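Local coordinates for protein putative fructose-aminoacid-6-phosphate deglycase (Bacillus subtilis, PDB 3EUA) that converts a range of fructosamine 6-phosphates to glucose 6-phosphate and a free amino acid, at residues Leu168-Glu179 with Leu297-Tyr306. Numbering follows the deposited sequence.
Sequences LQAVYEKALKQE and LVLNRVLRSY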
loop_
_atom_site.group_PDB
_atom_site.type_symbol
_atom_site.label_atom_id
_atom_site.label_comp_id
_atom_site.label_asym_id
_atom_site.label_seq_id
_atom_site.Cartn_x
_atom_site.Cartn_y
_atom_site.Cartn_z
ATOM N N LEU A 168 19.495 -18.365 -9.388
ATOM C CA LEU A 168 18.193 -17.920 -9.896
ATOM C C LEU A 168 18.163 -17.660 -11.412
ATOM O O LEU A 168 17.105 -17.748 -12.030
ATOM C CB LEU A 168 17.723 -16.662 -9.149
ATOM C CG LEU A 168 16.212 -16.494 -9.087
ATOM C CD1 LEU A 168 15.621 -17.659 -8.237
ATOM C CD2 LEU A 168 15.860 -15.149 -8.510
ATOM N N GLN A 169 19.298 -17.337 -12.032
ATOM C CA GLN A 169 19.260 -17.105 -13.471
ATOM C C GLN A 169 18.833 -18.385 -14.184
ATOM O O GLN A 169 18.073 -18.315 -15.123
ATOM C CB GLN A 169 20.575 -16.594 -14.043
ATOM C CG GLN A 169 20.486 -16.158 -15.523
ATOM C CD GLN A 169 19.529 -15.027 -15.751
ATOM O OE1 GLN A 169 19.375 -14.142 -14.891
ATOM N NE2 GLN A 169 18.898 -15.002 -16.945
ATOM N N ALA A 170 19.299 -19.549 -13.731
ATOM C CA ALA A 170 18.912 -20.806 -14.357
ATOM C C ALA A 170 17.403 -21.029 -14.177
ATOM O O ALA A 170 16.735 -21.563 -15.073
ATOM C CB ALA A 170 19.707 -21.966 -13.774
ATOM N N VAL A 171 16.870 -20.580 -13.036
ATOM C CA VAL A 171 15.426 -20.682 -12.754
ATOM C C VAL A 171 14.655 -19.830 -13.774
ATOM O O VAL A 171 13.643 -20.285 -14.323
ATOM C CB VAL A 171 15.053 -20.230 -11.297
ATOM C CG1 VAL A 171 13.572 -20.495 -11.010
ATOM C CG2 VAL A 171 15.929 -20.951 -10.223
ATOM N N TYR A 172 15.134 -18.604 -14.003
ATOM C CA TYR A 172 14.559 -17.699 -15.001
ATOM C C TYR A 172 14.500 -18.356 -16.362
ATOM O O TYR A 172 13.476 -18.350 -17.004
ATOM C CB TYR A 172 15.434 -16.470 -15.121
ATOM C CG TYR A 172 15.318 -15.391 -14.070
ATOM C CD1 TYR A 172 14.689 -15.582 -12.844
ATOM C CD2 TYR A 172 15.924 -14.184 -14.302
ATOM C CE1 TYR A 172 14.630 -14.541 -11.896
ATOM C CE2 TYR A 172 15.865 -13.151 -13.395
ATOM C CZ TYR A 172 15.230 -13.319 -12.199
ATOM O OH TYR A 172 15.260 -12.242 -11.345
ATOM N N GLU A 173 15.591 -18.993 -16.779
ATOM C CA GLU A 173 15.664 -19.596 -18.117
ATOM C C GLU A 173 14.673 -20.708 -18.288
ATOM O O GLU A 173 14.012 -20.834 -19.316
ATOM C CB GLU A 173 17.046 -20.181 -18.411
ATOM C CG GLU A 173 18.213 -19.211 -18.337
ATOM C CD GLU A 173 18.171 -18.062 -19.329
ATOM O OE1 GLU A 173 17.493 -18.161 -20.375
ATOM O OE2 GLU A 173 18.865 -17.046 -19.060
ATOM N N LYS A 174 14.616 -21.557 -17.285
ATOM C CA LYS A 174 13.689 -22.674 -17.365
ATOM C C LYS A 174 12.253 -22.184 -17.319
ATOM O O LYS A 174 11.406 -22.669 -18.056
ATOM C CB LYS A 174 13.864 -23.696 -16.245
ATOM C CG LYS A 174 15.141 -24.431 -16.258
ATOM C CD LYS A 174 15.093 -25.535 -15.259
ATOM C CE LYS A 174 16.437 -26.202 -15.068
ATOM N NZ LYS A 174 17.356 -25.258 -14.387
ATOM N N ALA A 175 11.990 -21.217 -16.447
ATOM C CA ALA A 175 10.643 -20.650 -16.318
ATOM C C ALA A 175 10.185 -19.943 -17.601
ATOM O O ALA A 175 9.042 -20.093 -18.021
ATOM C CB ALA A 175 10.585 -19.699 -15.116
ATOM N N LEU A 176 11.074 -19.179 -18.229
ATOM C CA LEU A 176 10.764 -18.481 -19.505
ATOM C C LEU A 176 10.409 -19.472 -20.611
ATOM O O LEU A 176 9.484 -19.239 -21.384
ATOM C CB LEU A 176 11.945 -17.597 -19.945
ATOM C CG LEU A 176 12.086 -16.432 -18.987
ATOM C CD1 LEU A 176 13.441 -15.679 -19.143
ATOM C CD2 LEU A 176 10.876 -15.498 -19.153
ATOM N N LYS A 177 11.179 -20.556 -20.691
ATOM C CA LYS A 177 10.986 -21.593 -21.696
ATOM C C LYS A 177 9.650 -22.260 -21.492
ATOM O O LYS A 177 8.858 -22.453 -22.419
ATOM C CB LYS A 177 12.095 -22.641 -21.540
ATOM C CG LYS A 177 12.042 -23.881 -22.430
ATOM C CD LYS A 177 13.294 -24.750 -22.140
ATOM C CE LYS A 177 13.338 -26.107 -22.875
ATOM N NZ LYS A 177 12.340 -27.126 -22.373
ATOM N N GLN A 178 9.400 -22.613 -20.247
ATOM C CA GLN A 178 8.165 -23.269 -19.884
ATOM C C GLN A 178 6.929 -22.405 -20.101
ATOM O O GLN A 178 5.861 -22.929 -20.397
ATOM C CB GLN A 178 8.266 -23.746 -18.422
ATOM C CG GLN A 178 6.971 -24.026 -17.708
ATOM C CD GLN A 178 7.193 -24.502 -16.282
ATOM O OE1 GLN A 178 8.152 -25.230 -16.005
ATOM N NE2 GLN A 178 6.283 -24.140 -15.387
ATOM N N GLU A 179 7.073 -21.088 -19.986
ATOM C CA GLU A 179 5.939 -20.153 -20.151
ATOM C C GLU A 179 5.769 -19.482 -21.518
ATOM O O GLU A 179 4.794 -18.735 -21.716
ATOM C CB GLU A 179 6.072 -19.028 -19.101
ATOM C CG GLU A 179 5.918 -19.469 -17.645
ATOM C CD GLU A 179 4.466 -19.708 -17.237
ATOM O OE1 GLU A 179 3.646 -20.037 -18.110
ATOM O OE2 GLU A 179 4.139 -19.572 -16.032
ATOM N N LEU A 297 10.989 -12.562 -7.822
ATOM C CA LEU A 297 11.928 -12.199 -8.909
ATOM C C LEU A 297 11.649 -13.032 -10.140
ATOM O O LEU A 297 11.627 -12.516 -11.268
ATOM C CB LEU A 297 13.377 -12.367 -8.513
ATOM C CG LEU A 297 13.943 -11.324 -7.573
ATOM C CD1 LEU A 297 13.081 -11.101 -6.311
ATOM C CD2 LEU A 297 15.345 -11.737 -7.188
ATOM N N VAL A 298 11.402 -14.303 -9.939
ATOM C CA VAL A 298 11.085 -15.196 -11.054
ATOM C C VAL A 298 9.737 -14.850 -11.683
ATOM O O VAL A 298 9.605 -14.813 -12.891
ATOM C CB VAL A 298 11.022 -16.656 -10.590
ATOM C CG1 VAL A 298 10.846 -17.537 -11.811
ATOM C CG2 VAL A 298 12.320 -17.036 -9.856
ATOM N N LEU A 299 8.730 -14.613 -10.838
ATOM C CA LEU A 299 7.390 -14.247 -11.305
ATOM C C LEU A 299 7.481 -12.957 -12.132
ATOM O O LEU A 299 6.907 -12.848 -13.230
ATOM C CB LEU A 299 6.416 -14.142 -10.110
ATOM C CG LEU A 299 5.945 -15.451 -9.418
ATOM C CD1 LEU A 299 5.319 -15.217 -8.027
ATOM C CD2 LEU A 299 4.953 -16.170 -10.378
ATOM N N ASN A 300 8.257 -12.010 -11.635
ATOM C CA ASN A 300 8.465 -10.769 -12.339
ATOM C C ASN A 300 9.114 -10.946 -13.712
ATOM O O ASN A 300 8.736 -10.255 -14.679
ATOM C CB ASN A 300 9.351 -9.841 -11.527
ATOM C CG ASN A 300 9.476 -8.501 -12.157
ATOM O OD1 ASN A 300 8.479 -7.822 -12.328
ATOM N ND2 ASN A 300 10.713 -8.073 -12.464
ATOM N N ARG A 301 10.114 -11.824 -13.783
ATOM C CA ARG A 301 10.813 -12.074 -15.049
ATOM C C ARG A 301 9.883 -12.721 -16.065
ATOM O O ARG A 301 9.872 -12.370 -17.232
ATOM C CB ARG A 301 12.025 -12.966 -14.824
ATOM C CG ARG A 301 12.848 -13.283 -16.097
ATOM C CD ARG A 301 13.441 -11.988 -16.735
ATOM N NE ARG A 301 13.982 -12.193 -18.076
ATOM C CZ ARG A 301 13.280 -12.106 -19.205
ATOM N NH1 ARG A 301 11.989 -11.837 -19.210
ATOM N NH2 ARG A 301 13.883 -12.295 -20.359
ATOM N N VAL A 302 9.086 -13.692 -15.621
ATOM C CA VAL A 302 8.132 -14.358 -16.526
ATOM C C VAL A 302 7.116 -13.360 -17.067
ATOM O O VAL A 302 6.817 -13.345 -18.270
ATOM C CB VAL A 302 7.420 -15.499 -15.815
ATOM C CG1 VAL A 302 6.248 -16.019 -16.643
ATOM C CG2 VAL A 302 8.446 -16.616 -15.482
ATOM N N LEU A 303 6.610 -12.497 -16.183
ATOM C CA LEU A 303 5.643 -11.463 -16.555
ATOM C C LEU A 303 6.198 -10.524 -17.619
ATOM O O LEU A 303 5.458 -10.065 -18.479
ATOM C CB LEU A 303 5.184 -10.677 -15.333
ATOM C CG LEU A 303 4.128 -11.337 -14.451
ATOM C CD1 LEU A 303 3.954 -10.516 -13.210
ATOM C CD2 LEU A 303 2.799 -11.515 -15.224
ATOM N N ARG A 304 7.501 -10.274 -17.592
ATOM C CA ARG A 304 8.092 -9.439 -18.620
ATOM C C ARG A 304 7.936 -10.093 -19.989
ATOM O O ARG A 304 7.759 -9.387 -20.955
ATOM C CB ARG A 304 9.567 -9.171 -18.377
ATOM C CG ARG A 304 10.161 -8.094 -19.315
ATOM C CD ARG A 304 9.832 -6.755 -18.777
ATOM N NE ARG A 304 10.217 -5.641 -19.632
ATOM C CZ ARG A 304 10.198 -4.361 -19.236
ATOM N NH1 ARG A 304 10.567 -3.400 -20.079
ATOM N NH2 ARG A 304 9.850 -4.030 -17.987
ATOM N N SER A 305 8.015 -11.420 -20.091
ATOM C CA SER A 305 7.858 -12.087 -21.378
ATOM C C SER A 305 6.405 -11.968 -21.853
ATOM O O SER A 305 6.142 -11.860 -23.051
ATOM C CB SER A 305 8.336 -13.540 -21.294
ATOM O OG SER A 305 7.512 -14.314 -20.451
ATOM N N TYR A 306 5.464 -11.956 -20.899
ATOM C CA TYR A 306 4.050 -11.793 -21.208
ATOM C C TYR A 306 3.843 -10.387 -21.764
ATOM O O TYR A 306 3.124 -10.218 -22.746
ATOM C CB TYR A 306 3.164 -12.022 -19.977
ATOM C CG TYR A 306 2.867 -13.471 -19.588
ATOM C CD1 TYR A 306 3.883 -14.399 -19.394
ATOM C CD2 TYR A 306 1.552 -13.887 -19.349
ATOM C CE1 TYR A 306 3.606 -15.707 -19.017
ATOM C CE2 TYR A 306 1.264 -15.188 -18.966
ATOM C CZ TYR A 306 2.289 -16.097 -18.797
ATOM O OH TYR A 306 1.985 -17.395 -18.415
#
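The CA atoms of Tyr172 and Val298, and of Leu176 and Val302, are the nearest across the pair where helical segments 168-179 and 297-306 pack side by side, their axes 9.5 Å apart at closest approach and crossing at -40° with the two helices running in broadly the same direction. Val298 is the knob of the interface, set into a hole made by Leu168, Val171, Tyr172 and Ala175. Its CG2 branch lies 3.7 Å from CD1 of Leu168, while CG1 leans on the Ala175 methyl, which also meets CG2 of Val302. With CG of Tyr172 anti to its carbonyl carbon (chi1 -79°), the ring reaches over to the first turn of segment 297-306, where its OH comes 3.4 Å from CB of Leu297. One ring face is covered by the aliphatic part of Arg301, whose CB stands 3.9 Å from the ring centroid, almost on the normal, in a CH-pi contact. The arginine chain then bends at chi2 (62°), and its guanidinium, nearly perpendicular to the tyrosine ring, receives Leu176 CD1 over one face, 3.6 Å from CZ. The other branch of Leu176, CD2, rests against Ser305. At the C-terminal end of the two segments Glu179 packs its CG against CG1 of Val302 (3.6 Å), and its OE1 takes a weak hydrogen bond, 3.1 Å long, from Tyr306 OH. That oxygen also accepts from Asn182 ND2, and OE2 bonds Tyr281 OH, so both carboxylate oxygens of this buried glutamate are satisfied. Val302 also touches Leu276 of strand 273-277. The contact thus packs the long helix 158-190 against helix 288-313, which lies on the parallel sheet containing that strand, consistent with the alpha-beta-alpha sandwich of SIS domains.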